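Local coordinates for thioesterase domain-containing protein (Pseudomonas aeruginosa, PDB 3F1T), which is probably a hotdog-fold acyl-CoA thioesterase, its family being linked to hydrolysis of 1,4-dihydroxy-2-naphthoyl-CoA, although its own substrate is not established, at residues B[6-11]-B[27-32]; B[22-26]-B[38-43]; B[56-60]-B[87-91]; B[62-67]-B[100-104]; B[112-118]-B[132-138]. All coordinates share one frame; numbering follows the deposited sequence.

Interaction 1: B[6-11]-B[27-32]; sequences LLERAR and VEAADE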
# COMPACT_ATOMS: atom_id res chain seq x y z
N LEU B 6 -14.13 4.12 26.95
CA LEU B 6 -13.28 4.06 25.77
C LEU B 6 -13.08 5.44 25.15
O LEU B 6 -12.01 5.76 24.64
CB LEU B 6 -13.83 3.07 24.74
CG LEU B 6 -13.60 1.59 25.01
CD1 LEU B 6 -14.14 0.76 23.85
CD2 LEU B 6 -12.12 1.27 25.26
N LEU B 7 -14.09 6.29 25.31
CA LEU B 7 -14.05 7.67 24.84
C LEU B 7 -13.07 8.49 25.66
O LEU B 7 -12.30 9.28 25.12
CB LEU B 7 -15.44 8.29 24.92
CG LEU B 7 -15.59 9.68 24.31
CD1 LEU B 7 -15.25 9.68 22.83
CD2 LEU B 7 -16.99 10.16 24.51
N GLU B 8 -13.10 8.29 26.98
CA GLU B 8 -12.20 8.97 27.88
C GLU B 8 -10.77 8.62 27.53
O GLU B 8 -9.90 9.50 27.44
CB GLU B 8 -12.49 8.56 29.32
CG GLU B 8 -13.88 8.90 29.80
CD GLU B 8 -14.25 10.34 29.49
OE1 GLU B 8 -13.41 11.23 29.77
OE2 GLU B 8 -15.31 10.56 28.87
N ARG B 9 -10.52 7.32 27.37
CA ARG B 9 -9.21 6.86 26.96
C ARG B 9 -8.78 7.46 25.63
O ARG B 9 -7.65 7.88 25.47
CB ARG B 9 -9.16 5.33 26.89
CG ARG B 9 -7.74 4.78 26.92
CD ARG B 9 -7.73 3.31 26.53
NE ARG B 9 -8.11 2.46 27.66
CZ ARG B 9 -8.27 1.15 27.57
NH1 ARG B 9 -8.08 0.52 26.41
NH2 ARG B 9 -8.59 0.46 28.66
N ALA B 10 -9.65 7.34 24.62
CA ALA B 10 -9.32 7.86 23.29
C ALA B 10 -8.95 9.32 23.39
O ALA B 10 -8.02 9.78 22.71
CB ALA B 10 -10.50 7.66 22.32
N ARG B 11 -9.66 10.07 24.23
CA ARG B 11 -9.42 11.51 24.36
C ARG B 11 -8.09 11.84 25.03
O ARG B 11 -7.41 12.80 24.65
CB ARG B 11 -10.57 12.21 25.07
CG ARG B 11 -11.73 12.52 24.12
CD ARG B 11 -12.94 13.10 24.82
NE ARG B 11 -13.93 13.49 23.82
CZ ARG B 11 -15.23 13.55 24.04
NH1 ARG B 11 -15.71 13.43 25.28
NH2 ARG B 11 -16.05 13.81 23.02
N VAL B 27 -12.14 13.71 19.22
CA VAL B 27 -12.81 12.41 19.19
C VAL B 27 -14.30 12.61 19.33
O VAL B 27 -14.78 13.04 20.38
CB VAL B 27 -12.36 11.49 20.36
CG1 VAL B 27 -12.93 10.09 20.18
CG2 VAL B 27 -10.86 11.43 20.46
N GLU B 28 -15.05 12.17 18.32
CA GLU B 28 -16.49 12.32 18.33
C GLU B 28 -17.21 11.14 19.00
O GLU B 28 -18.22 11.32 19.69
CB GLU B 28 -16.99 12.51 16.90
CG GLU B 28 -16.28 13.64 16.17
CD GLU B 28 -16.78 14.99 16.62
OE1 GLU B 28 -17.95 15.32 16.30
OE2 GLU B 28 -16.01 15.73 17.29
N ALA B 29 -16.68 9.94 18.79
CA ALA B 29 -17.29 8.73 19.33
C ALA B 29 -16.25 7.63 19.39
O ALA B 29 -15.29 7.64 18.63
CB ALA B 29 -18.47 8.30 18.46
N ALA B 30 -16.36 6.77 20.40
CA ALA B 30 -15.49 5.61 20.57
C ALA B 30 -16.28 4.53 21.28
O ALA B 30 -17.07 4.81 22.19
CB ALA B 30 -14.27 5.99 21.37
N ASP B 31 -16.14 3.30 20.82
CA ASP B 31 -16.75 2.18 21.49
C ASP B 31 -16.21 0.89 20.90
O ASP B 31 -15.35 0.91 20.02
CB ASP B 31 -18.28 2.24 21.35
CG ASP B 31 -18.72 2.30 19.90
OD1 ASP B 31 -19.64 3.09 19.59
OD2 ASP B 31 -18.15 1.57 19.05
N GLU B 32 -16.78 -0.22 21.35
CA GLU B 32 -16.25 -1.53 21.01
C GLU B 32 -16.18 -1.70 19.50
O GLU B 32 -15.27 -2.36 19.00
CB GLU B 32 -17.09 -2.63 21.66
CG GLU B 32 -18.55 -2.73 21.15
CD GLU B 32 -19.43 -1.54 21.57
OE1 GLU B 32 -19.21 -0.96 22.66
OE2 GLU B 32 -20.39 -1.23 20.82
O HOH W 1 -11.85 15.33 21.97
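L7 and V27 form the tight centre of this helix-on-strand contact: L7 CD1 lies 3.5 Å from V27 CG1, the two side chains sliding past each other in opposite directions. L7 starts out to one side of the strand, but with CG anti to the backbone N (chi1 -173°) its CD1 is carried in over the strand between V27 and A30, and also comes within 4.1 Å of A30 CB. A10 is small enough to let the backbones draw close, its CB sitting 4.0 Å from V27 CG1 and 4.2 Å from A30 CB. Here the helix and strand axes approach to 7.2 Å at 121°.

The two ends are looser and partly open to solvent. At one, L6 lays CD1 against the main chain where D31 passes into E32, 3.6 Å from D31 C and close to E32 N. At the other, exposed R11 runs extended from CG to NE over V27 and gives its NH2 to V27 O in a hydrogen bond of 3.0 Å. The N-H points at the oxygen with an angle of 146° and arrives almost in line with the carbonyl, while the oxygen is tilted from the guanidinium plane. L7 CD2 rests over one guanidinium face near its rim, and a water accepts from V27 N and, weakly, from R11 NE.

A10, V27 and A30 also touch L35 of strand 34-39, so helix 4-15 packs over strand 26-31, outermost within this chain, and onto its neighbour. E28 and A29 both pair with T36, a classic beta bulge between those strands.

Interaction 2: B[22-26]-B[38-43]; sequences VLGLT and RLPYSQ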
# COMPACT_ATOMS: atom_id res chain seq x y z
N VAL B 22 -2.49 21.30 16.85
CA VAL B 22 -2.70 22.52 16.09
C VAL B 22 -3.80 22.36 15.05
O VAL B 22 -4.46 23.33 14.68
CB VAL B 22 -1.39 22.95 15.43
CG1 VAL B 22 -0.23 22.16 16.07
CG2 VAL B 22 -1.42 22.70 13.93
N LEU B 23 -4.11 21.10 14.75
CA LEU B 23 -5.15 20.71 13.79
C LEU B 23 -6.55 20.71 14.41
O LEU B 23 -7.55 20.63 13.70
CB LEU B 23 -4.84 19.31 13.24
CG LEU B 23 -4.30 19.08 11.82
CD1 LEU B 23 -3.51 20.24 11.25
CD2 LEU B 23 -3.48 17.79 11.75
N GLY B 24 -6.63 20.81 15.73
CA GLY B 24 -7.93 20.85 16.41
C GLY B 24 -8.67 19.53 16.32
O GLY B 24 -9.90 19.50 16.39
N LEU B 25 -7.94 18.43 16.19
CA LEU B 25 -8.55 17.12 16.02
C LEU B 25 -9.35 16.79 17.29
O LEU B 25 -8.95 17.22 18.38
CB LEU B 25 -7.46 16.07 15.79
CG LEU B 25 -7.29 15.50 14.38
CD1 LEU B 25 -7.50 16.52 13.29
CD2 LEU B 25 -5.97 14.77 14.22
N THR B 26 -10.56 16.27 17.14
CA THR B 26 -11.37 15.82 18.29
C THR B 26 -11.88 14.40 18.10
O THR B 26 -12.05 13.94 16.97
CB THR B 26 -12.60 16.73 18.55
OG1 THR B 26 -13.41 16.79 17.38
CG2 THR B 26 -12.17 18.14 18.94
N ARG B 38 -12.69 13.93 14.25
CA ARG B 38 -13.00 15.01 13.36
C ARG B 38 -11.82 15.98 13.20
O ARG B 38 -11.21 16.39 14.18
CB ARG B 38 -14.25 15.75 13.84
CG ARG B 38 -14.65 16.89 12.95
CD ARG B 38 -15.65 17.79 13.62
NE ARG B 38 -15.06 18.56 14.71
CZ ARG B 38 -15.67 19.60 15.28
NH1 ARG B 38 -16.80 20.06 14.78
NH2 ARG B 38 -15.13 20.19 16.33
N LEU B 39 -11.57 16.39 11.96
CA LEU B 39 -10.68 17.51 11.66
C LEU B 39 -11.51 18.72 11.21
O LEU B 39 -12.06 18.72 10.12
CB LEU B 39 -9.71 17.08 10.56
CG LEU B 39 -8.91 18.13 9.80
CD1 LEU B 39 -7.78 18.67 10.68
CD2 LEU B 39 -8.33 17.50 8.53
N PRO B 40 -11.53 19.79 12.02
CA PRO B 40 -12.19 21.04 11.62
C PRO B 40 -11.46 21.71 10.45
O PRO B 40 -10.25 21.90 10.51
CB PRO B 40 -12.11 21.91 12.88
CG PRO B 40 -10.94 21.40 13.62
CD PRO B 40 -10.84 19.92 13.32
N TYR B 41 -12.18 22.04 9.39
CA TYR B 41 -11.53 22.46 8.15
C TYR B 41 -10.69 23.74 8.27
O TYR B 41 -9.64 23.85 7.63
CB TYR B 41 -12.52 22.54 6.98
CG TYR B 41 -13.41 23.76 6.97
CD1 TYR B 41 -12.96 24.97 6.43
CD2 TYR B 41 -14.74 23.67 7.38
CE1 TYR B 41 -13.80 26.07 6.34
CE2 TYR B 41 -15.58 24.77 7.31
CZ TYR B 41 -15.11 25.96 6.77
OH TYR B 41 -15.94 27.05 6.68
N SER B 42 -11.11 24.66 9.12
CA SER B 42 -10.42 25.94 9.26
C SER B 42 -8.97 25.77 9.68
O SER B 42 -8.13 26.62 9.41
CB SER B 42 -11.14 26.84 10.27
OG SER B 42 -11.39 26.13 11.47
N GLN B 43 -8.65 24.62 10.26
CA GLN B 43 -7.34 24.41 10.87
C GLN B 43 -6.32 23.77 9.92
O GLN B 43 -5.14 23.65 10.26
CB GLN B 43 -7.49 23.59 12.16
CG GLN B 43 -8.28 24.34 13.24
CD GLN B 43 -7.57 25.60 13.71
OE1 GLN B 43 -7.89 26.71 13.28
NE2 GLN B 43 -6.57 25.43 14.56
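V22 meets Q43 through its carbonyl: Q43 NE2 donates to V22 O at 3.0 Å, with a bent N-H angle of 130° and the acceptor tilted 29° from the amide plane. The Q43 chain folds at chi2, which brings the amide back toward V22 O. At L23 the carbonyl oxygen is hemmed in by carbon, with Q43 CB 3.3 Å away, while L23 CG rests 3.7 Å from L39 CD1. G24 has positive phi (69°), a conformation that favours glycine, and G24 O lies 3.2 Å from P40 CD; that proline carbon thus packs against the successive carbonyl oxygens of L23 and G24.

L25 turns its CD1 onto L39 CD1, a pair at 3.4 Å and tighter than usual van der Waals contact, and L25 CA makes a CA-H...O contact with R38 O. T26 then enters regular pairing. T26 N donates to R38 O and R38 N to T26 O, at 3.0 and 2.8 Å, both in the carbonyl planes, as expected of an antiparallel hydrogen-bonded pair. The two side chains run side by side on one face of the sheet, and T26 OG1 is hydrogen-bonded to E28 OE2.

L39 reaches A58 and L23 reaches T61, both on helix 56-70, while L39 pairs through its backbone with V100 of strand 100-109. This contact therefore closes the open end of hairpin 26-39 beside the central helix, and V22 and L23 also pack on the second subunit.

Interaction 3: B[56-60]-B[87-91]; sequences GGAIT and RIDYM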
# COMPACT_ATOMS: atom_id res chain seq x y z
N GLY B 56 -4.19 17.79 1.98
CA GLY B 56 -4.13 16.33 2.02
C GLY B 56 -3.36 15.79 3.20
O GLY B 56 -3.72 14.77 3.76
N GLY B 57 -2.26 16.46 3.56
CA GLY B 57 -1.44 16.00 4.68
C GLY B 57 -2.13 16.08 6.03
O GLY B 57 -1.79 15.35 6.96
N ALA B 58 -3.08 17.00 6.15
CA ALA B 58 -3.96 17.07 7.32
C ALA B 58 -4.80 15.81 7.47
O ALA B 58 -4.95 15.27 8.57
CB ALA B 58 -4.88 18.32 7.25
N ILE B 59 -5.39 15.37 6.35
CA ILE B 59 -6.21 14.17 6.33
C ILE B 59 -5.42 12.90 6.58
O ILE B 59 -5.89 12.01 7.28
CB ILE B 59 -7.00 14.03 5.02
CG1 ILE B 59 -8.09 15.10 4.95
CG2 ILE B 59 -7.61 12.64 4.92
CD1 ILE B 59 -8.41 15.50 3.54
N THR B 60 -4.16 12.87 6.16
CA THR B 60 -3.25 11.79 6.55
C THR B 60 -3.13 11.71 8.06
O THR B 60 -3.12 10.62 8.64
CB THR B 60 -1.83 12.00 5.99
OG1 THR B 60 -1.86 11.82 4.57
CG2 THR B 60 -0.85 10.99 6.60
N ARG B 87 -1.64 2.62 4.55
CA ARG B 87 -2.01 3.11 3.25
C ARG B 87 -3.31 3.90 3.22
O ARG B 87 -4.29 3.54 3.89
CB ARG B 87 -2.02 2.00 2.21
CG ARG B 87 -3.09 0.99 2.41
CD ARG B 87 -3.43 0.40 1.05
NE ARG B 87 -4.44 -0.64 1.14
CZ ARG B 87 -5.70 -0.50 0.74
NH1 ARG B 87 -6.10 0.64 0.20
NH2 ARG B 87 -6.53 -1.52 0.86
N ILE B 88 -3.23 5.04 2.54
CA ILE B 88 -4.37 5.92 2.30
C ILE B 88 -4.53 6.08 0.79
O ILE B 88 -3.56 6.33 0.08
CB ILE B 88 -4.10 7.33 2.88
CG1 ILE B 88 -3.58 7.22 4.31
CG2 ILE B 88 -5.39 8.18 2.84
CD1 ILE B 88 -3.52 8.56 5.03
N ASP B 89 -5.75 5.87 0.31
CA ASP B 89 -6.04 5.96 -1.12
C ASP B 89 -7.26 6.84 -1.32
O ASP B 89 -8.36 6.51 -0.86
CB ASP B 89 -6.29 4.56 -1.69
CG ASP B 89 -5.06 3.68 -1.65
OD1 ASP B 89 -4.16 3.89 -2.50
OD2 ASP B 89 -4.92 2.87 -0.72
N TYR B 90 -7.05 8.01 -1.90
CA TYR B 90 -8.09 9.01 -2.10
C TYR B 90 -8.98 8.62 -3.26
O TYR B 90 -8.49 8.29 -4.34
CB TYR B 90 -7.48 10.39 -2.33
CG TYR B 90 -6.94 11.03 -1.07
CD1 TYR B 90 -7.74 11.88 -0.30
CD2 TYR B 90 -5.66 10.76 -0.63
CE1 TYR B 90 -7.28 12.38 0.91
CE2 TYR B 90 -5.19 11.26 0.57
CZ TYR B 90 -6.00 12.10 1.32
OH TYR B 90 -5.52 12.64 2.50
N MSE B 91 -10.29 8.58 -3.01
CA MSE B 91 -11.27 8.25 -4.02
C MSE B 91 -11.63 9.50 -4.79
O MSE B 91 -11.91 9.45 -5.99
CB MSE B 91 -12.54 7.71 -3.36
CG MSE B 91 -12.34 6.40 -2.63
SE MSE B 91 -11.60 5.00 -3.79
CE MSE B 91 -9.77 4.95 -3.08
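Y90 carries its hydroxyl up to the first turn of helix 56-70, where OH lies 3.2 Å from I59 CG2 and 3.1 Å from G56 O. The tyrosine leaves the strand toward the helix with CG anti to the carbonyl carbon (chi1 -76°), and a chi2 of -92° stands the ring across its CA-CB-CG plane. I59 crosses it obliquely. In the isoleucine it is CG2, anti to the backbone N, that does the touching: it meets Y90 CZ at 4.0 Å.

I88, two residues earlier on the same face, sends CD1 against T60, 3.6 Å from T60 CA and 3.7 Å from T60 OG1. With the segment axes 10.7 Å apart and a 136° angle between their directions, the strand's long side chains span most of the distance to the helix.

R87 and D89 project from the other face, joined by a salt bridge from R87 NH1 to D89 OD2 of 2.7 Å; R87 NE also bridges to D89 of the third subunit. Residues 87-89 pair with a strand of the second subunit. A helix packed on a sheet that runs on into a second subunit is consistent with the hotdog fold and its usual dimer.

Interaction 4: B[62-67]-B[100-104]; sequences LMDTTC and VYGFA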
# COMPACT_ATOMS: atom_id res chain seq x y z
N LEU B 62 -5.11 12.94 10.28
CA LEU B 62 -6.41 12.56 10.82
C LEU B 62 -6.54 11.05 10.81
O LEU B 62 -6.91 10.43 11.81
CB LEU B 62 -7.54 13.21 10.00
CG LEU B 62 -8.95 12.64 10.23
CD1 LEU B 62 -9.44 12.92 11.66
CD2 LEU B 62 -9.93 13.15 9.19
N MSE B 63 -6.07 10.44 9.72
CA MSE B 63 -6.37 9.04 9.43
C MSE B 63 -5.33 8.08 9.99
O MSE B 63 -5.67 6.99 10.45
CB MSE B 63 -6.52 8.84 7.93
CG MSE B 63 -7.75 9.49 7.37
SE MSE B 63 -9.38 9.00 8.30
CE MSE B 63 -9.09 7.09 8.58
N ASP B 64 -4.08 8.50 9.98
CA ASP B 64 -3.05 7.88 10.81
C ASP B 64 -3.44 7.89 12.27
O ASP B 64 -3.32 6.88 12.95
CB ASP B 64 -1.69 8.56 10.62
CG ASP B 64 -0.58 7.84 11.36
OD1 ASP B 64 -0.69 6.61 11.57
OD2 ASP B 64 0.37 8.50 11.79
N THR B 65 -3.83 9.07 12.78
CA THR B 65 -4.26 9.22 14.18
C THR B 65 -5.51 8.41 14.52
O THR B 65 -5.57 7.73 15.55
CB THR B 65 -4.57 10.69 14.51
OG1 THR B 65 -3.41 11.49 14.26
CG2 THR B 65 -4.98 10.84 15.97
N THR B 66 -6.52 8.49 13.68
CA THR B 66 -7.72 7.69 13.87
C THR B 66 -7.43 6.19 13.99
O THR B 66 -7.98 5.52 14.86
CB THR B 66 -8.77 7.97 12.75
OG1 THR B 66 -9.18 9.33 12.82
CG2 THR B 66 -9.99 7.10 12.93
N CYS B 67 -6.71 5.63 13.01
CA CYS B 67 -6.32 4.21 13.07
C CYS B 67 -5.52 3.86 14.33
O CYS B 67 -5.78 2.86 15.00
CB CYS B 67 -5.53 3.81 11.83
SG CYS B 67 -6.46 3.88 10.28
N VAL B 100 -13.79 17.35 8.01
CA VAL B 100 -13.51 15.97 7.61
C VAL B 100 -13.55 15.02 8.81
O VAL B 100 -12.85 15.23 9.81
CB VAL B 100 -12.14 15.83 6.87
CG1 VAL B 100 -11.96 14.41 6.32
CG2 VAL B 100 -12.04 16.85 5.75
N TYR B 101 -14.31 13.94 8.66
CA TYR B 101 -14.39 12.91 9.68
C TYR B 101 -13.54 11.71 9.31
O TYR B 101 -13.41 11.35 8.14
CB TYR B 101 -15.84 12.50 9.88
CG TYR B 101 -16.67 13.61 10.46
CD1 TYR B 101 -16.81 13.74 11.83
CD2 TYR B 101 -17.21 14.59 9.66
CE1 TYR B 101 -17.58 14.75 12.37
CE2 TYR B 101 -17.98 15.62 10.19
CZ TYR B 101 -18.11 15.72 11.55
OH TYR B 101 -18.88 16.73 12.09
N GLY B 102 -12.91 11.11 10.31
CA GLY B 102 -12.21 9.86 10.09
C GLY B 102 -12.87 8.80 10.95
O GLY B 102 -13.26 9.09 12.07
N PHE B 103 -13.08 7.62 10.38
CA PHE B 103 -13.53 6.46 11.15
C PHE B 103 -12.55 5.30 10.95
O PHE B 103 -11.98 5.14 9.87
CB PHE B 103 -14.92 6.03 10.71
CG PHE B 103 -15.36 4.71 11.28
CD1 PHE B 103 -15.16 3.54 10.58
CD2 PHE B 103 -15.87 4.64 12.56
CE1 PHE B 103 -15.48 2.31 11.13
CE2 PHE B 103 -16.24 3.43 13.11
CZ PHE B 103 -16.04 2.25 12.39
N ALA B 104 -12.28 4.56 12.02
CA ALA B 104 -11.55 3.30 11.91
C ALA B 104 -12.05 2.23 12.86
O ALA B 104 -12.53 2.52 13.96
CB ALA B 104 -10.06 3.53 12.11
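T66 faces strand 100-104 squarely, and its two branches divide the work. CB directs the branches with CG2 anti to the backbone N and OG1 beside it (chi1 -63°). The methyl CG2 presses on the strand backbone, 3.5 Å from A104 N and 3.7 Å from A104 CB. OG1 turns back to the helix instead and donates to L62 O at 2.7 Å, standing 40° above the carbonyl plane. T66 N grips the same oxygen from the opposite face of that plane, so this buried hydroxyl is satisfied within the helix and its rotation is fixed.

On either side of T66 in the helix, apolar groups follow the strand. L62 CD2 sits 3.6 Å from V100 O and 3.7 Å from V100 CG1. C67 lies over A104, its SG 4.1 Å from A104 CB. G102, having no side chain, lets the helix residues approach its backbone closely; in the conformer described, the selenium of selenomethionine M63 comes to 3.5 Å from G102 CA.

With axes 7.6 Å apart at 33°, the helix runs roughly along the strand. A long central helix wrapped by a curved antiparallel sheet, as here, is the hallmark of the hotdog fold.

Interaction 5: B[112-118]-B[132-138]; sequences NVIFTRG and VVGAFMR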
# COMPACT_ATOMS: atom_id res chain seq x y z
N ASN B 112 1.04 -9.24 19.03
CA ASN B 112 1.86 -8.02 18.96
C ASN B 112 1.50 -7.02 17.86
O ASN B 112 2.10 -5.95 17.77
CB ASN B 112 3.35 -8.36 18.91
CG ASN B 112 3.85 -8.94 20.23
OD1 ASN B 112 3.93 -8.24 21.23
ND2 ASN B 112 4.06 -10.25 20.26
N VAL B 113 0.47 -7.32 17.08
CA VAL B 113 0.10 -6.45 15.97
C VAL B 113 -1.42 -6.28 15.93
O VAL B 113 -2.16 -7.22 16.21
CB VAL B 113 0.57 -7.01 14.62
CG1 VAL B 113 0.36 -5.99 13.51
CG2 VAL B 113 2.03 -7.45 14.69
N ILE B 114 -1.87 -5.05 15.70
CA ILE B 114 -3.28 -4.76 15.45
C ILE B 114 -3.46 -4.16 14.08
O ILE B 114 -2.62 -3.39 13.63
CB ILE B 114 -3.86 -3.78 16.47
CG1 ILE B 114 -3.64 -4.33 17.89
CG2 ILE B 114 -5.34 -3.52 16.19
CD1 ILE B 114 -4.18 -3.45 18.98
N PHE B 115 -4.41 -4.72 13.34
CA PHE B 115 -4.71 -4.31 11.97
C PHE B 115 -6.05 -3.60 11.95
O PHE B 115 -7.03 -4.07 12.54
CB PHE B 115 -4.79 -5.53 11.05
CG PHE B 115 -3.49 -6.28 10.90
CD1 PHE B 115 -3.10 -7.23 11.83
CD2 PHE B 115 -2.65 -6.03 9.82
CE1 PHE B 115 -1.91 -7.93 11.69
CE2 PHE B 115 -1.46 -6.73 9.66
CZ PHE B 115 -1.10 -7.69 10.60
N THR B 116 -6.12 -2.49 11.23
CA THR B 116 -7.27 -1.63 11.34
C THR B 116 -7.59 -1.00 9.99
O THR B 116 -6.72 -0.83 9.15
CB THR B 116 -7.07 -0.56 12.43
OG1 THR B 116 -8.34 0.05 12.72
CG2 THR B 116 -6.10 0.48 12.00
N ARG B 117 -8.88 -0.85 9.72
CA ARG B 117 -9.34 -0.28 8.48
C ARG B 117 -10.30 0.86 8.80
O ARG B 117 -11.13 0.74 9.70
CB ARG B 117 -10.04 -1.37 7.67
CG ARG B 117 -10.41 -0.94 6.27
CD ARG B 117 -10.82 -2.15 5.40
NE ARG B 117 -11.09 -1.71 4.04
CZ ARG B 117 -12.31 -1.46 3.56
NH1 ARG B 117 -13.39 -1.83 4.26
NH2 ARG B 117 -12.45 -0.95 2.34
N GLY B 118 -10.30 1.88 7.96
CA GLY B 118 -11.19 3.02 8.14
C GLY B 118 -11.27 3.89 6.89
O GLY B 118 -10.88 3.48 5.80
N VAL B 132 -8.38 3.69 4.04
CA VAL B 132 -7.14 3.61 4.81
C VAL B 132 -7.06 2.25 5.48
O VAL B 132 -8.07 1.74 5.98
CB VAL B 132 -7.10 4.67 5.94
CG1 VAL B 132 -5.76 4.66 6.63
CG2 VAL B 132 -7.36 6.02 5.36
N VAL B 133 -5.87 1.65 5.48
CA VAL B 133 -5.61 0.42 6.24
C VAL B 133 -4.25 0.61 6.89
O VAL B 133 -3.35 1.20 6.29
CB VAL B 133 -5.56 -0.81 5.30
CG1 VAL B 133 -5.10 -2.02 6.05
CG2 VAL B 133 -6.93 -1.06 4.67
N GLY B 134 -4.16 0.27 8.17
CA GLY B 134 -2.87 0.35 8.86
C GLY B 134 -2.66 -0.81 9.81
O GLY B 134 -3.60 -1.50 10.18
N ALA B 135 -1.41 -0.99 10.22
CA ALA B 135 -1.06 -2.03 11.18
C ALA B 135 -0.23 -1.38 12.26
O ALA B 135 0.56 -0.47 11.99
CB ALA B 135 -0.25 -3.13 10.50
N PHE B 136 -0.40 -1.84 13.49
CA PHE B 136 0.13 -1.14 14.64
C PHE B 136 0.79 -2.13 15.58
O PHE B 136 0.29 -3.24 15.78
CB PHE B 136 -1.00 -0.38 15.35
CG PHE B 136 -1.50 0.80 14.57
CD1 PHE B 136 -0.88 2.04 14.71
CD2 PHE B 136 -2.49 0.65 13.61
CE1 PHE B 136 -1.23 3.09 13.88
CE2 PHE B 136 -2.84 1.69 12.78
CZ PHE B 136 -2.23 2.92 12.93
N MSE B 137 1.85 -1.69 16.23
CA MSE B 137 2.61 -2.58 17.09
C MSE B 137 2.18 -2.46 18.55
O MSE B 137 2.25 -1.38 19.12
CB MSE B 137 4.09 -2.23 16.96
CG MSE B 137 4.97 -3.02 17.89
SE MSE B 137 5.64 -4.63 17.04
CE MSE B 137 7.46 -4.01 16.64
N ARG B 138 1.67 -3.54 19.13
CA ARG B 138 1.52 -3.61 20.57
C ARG B 138 2.88 -3.74 21.22
O ARG B 138 3.50 -4.81 21.17
CB ARG B 138 0.67 -4.81 20.98
CG ARG B 138 -0.75 -4.73 20.49
CD ARG B 138 -1.43 -6.08 20.57
NE ARG B 138 -1.78 -6.42 21.95
CZ ARG B 138 -2.58 -7.42 22.29
NH1 ARG B 138 -3.10 -8.21 21.36
NH2 ARG B 138 -2.83 -7.65 23.57
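F136 N gives the shortest bond of this ladder, to I114 O at 2.7 Å with an N-H angle of 142°; the return bond, I114 N to F136 O, is 2.8 Å and straighter, at 165°. The same two-way bonding recurs at T116 with G134 and at G118 with V132, giving three antiparallel hydrogen-bonded pairs. Beyond them R138 N donates to N112 O from well above the carbonyl plane. The segment axes are 4.5 Å apart at 160°.

On the face carrying I114, T116 and F136, T116 CG2 meets F136 CE2 at 3.6 Å. With OG1 anti to the backbone N, the hydroxyl is carried away from that ring and bonds to S70 OG. The I114 side chain crosses that of R138 at about a right angle, I114 CG1 3.9 Å from R138 CD, and R138 NH1 reaches T110 O. On the other face A135 CB lies 3.8 Å from F115 CD2, while R117 CG packs on V133 CG2 at 3.8 Å.

Strand 100-109 flanks this hairpin on one side and strand 83-90 on the other. T116, V132 and F136 turn to C67 of helix 56-70, whereas V113, F115 and M137 pack on the fourth subunit and R117 and V133 on the third.

All five contacts reach one six-stranded antiparallel sheet, and helix 56-70 serves both interaction 3 and interaction 4, whose centres are 10 Å apart. Interaction 4 is the hub, centred about 2 Å from the chain's centre; it touches each of the others. Interactions 1 and 2 alternate along the chain and share the hairpin of strands 26-31 and 34-39, while interactions 3 and 5 meet through neighbouring strands 83-90 and 130-137. Interactions 1 and 3 stand on opposite sides of the chain's centre, 22 Å between centres. The fold thus joins an N-terminal helix and hairpin to a sheet edge that continues into another subunit of the four-chain assembly.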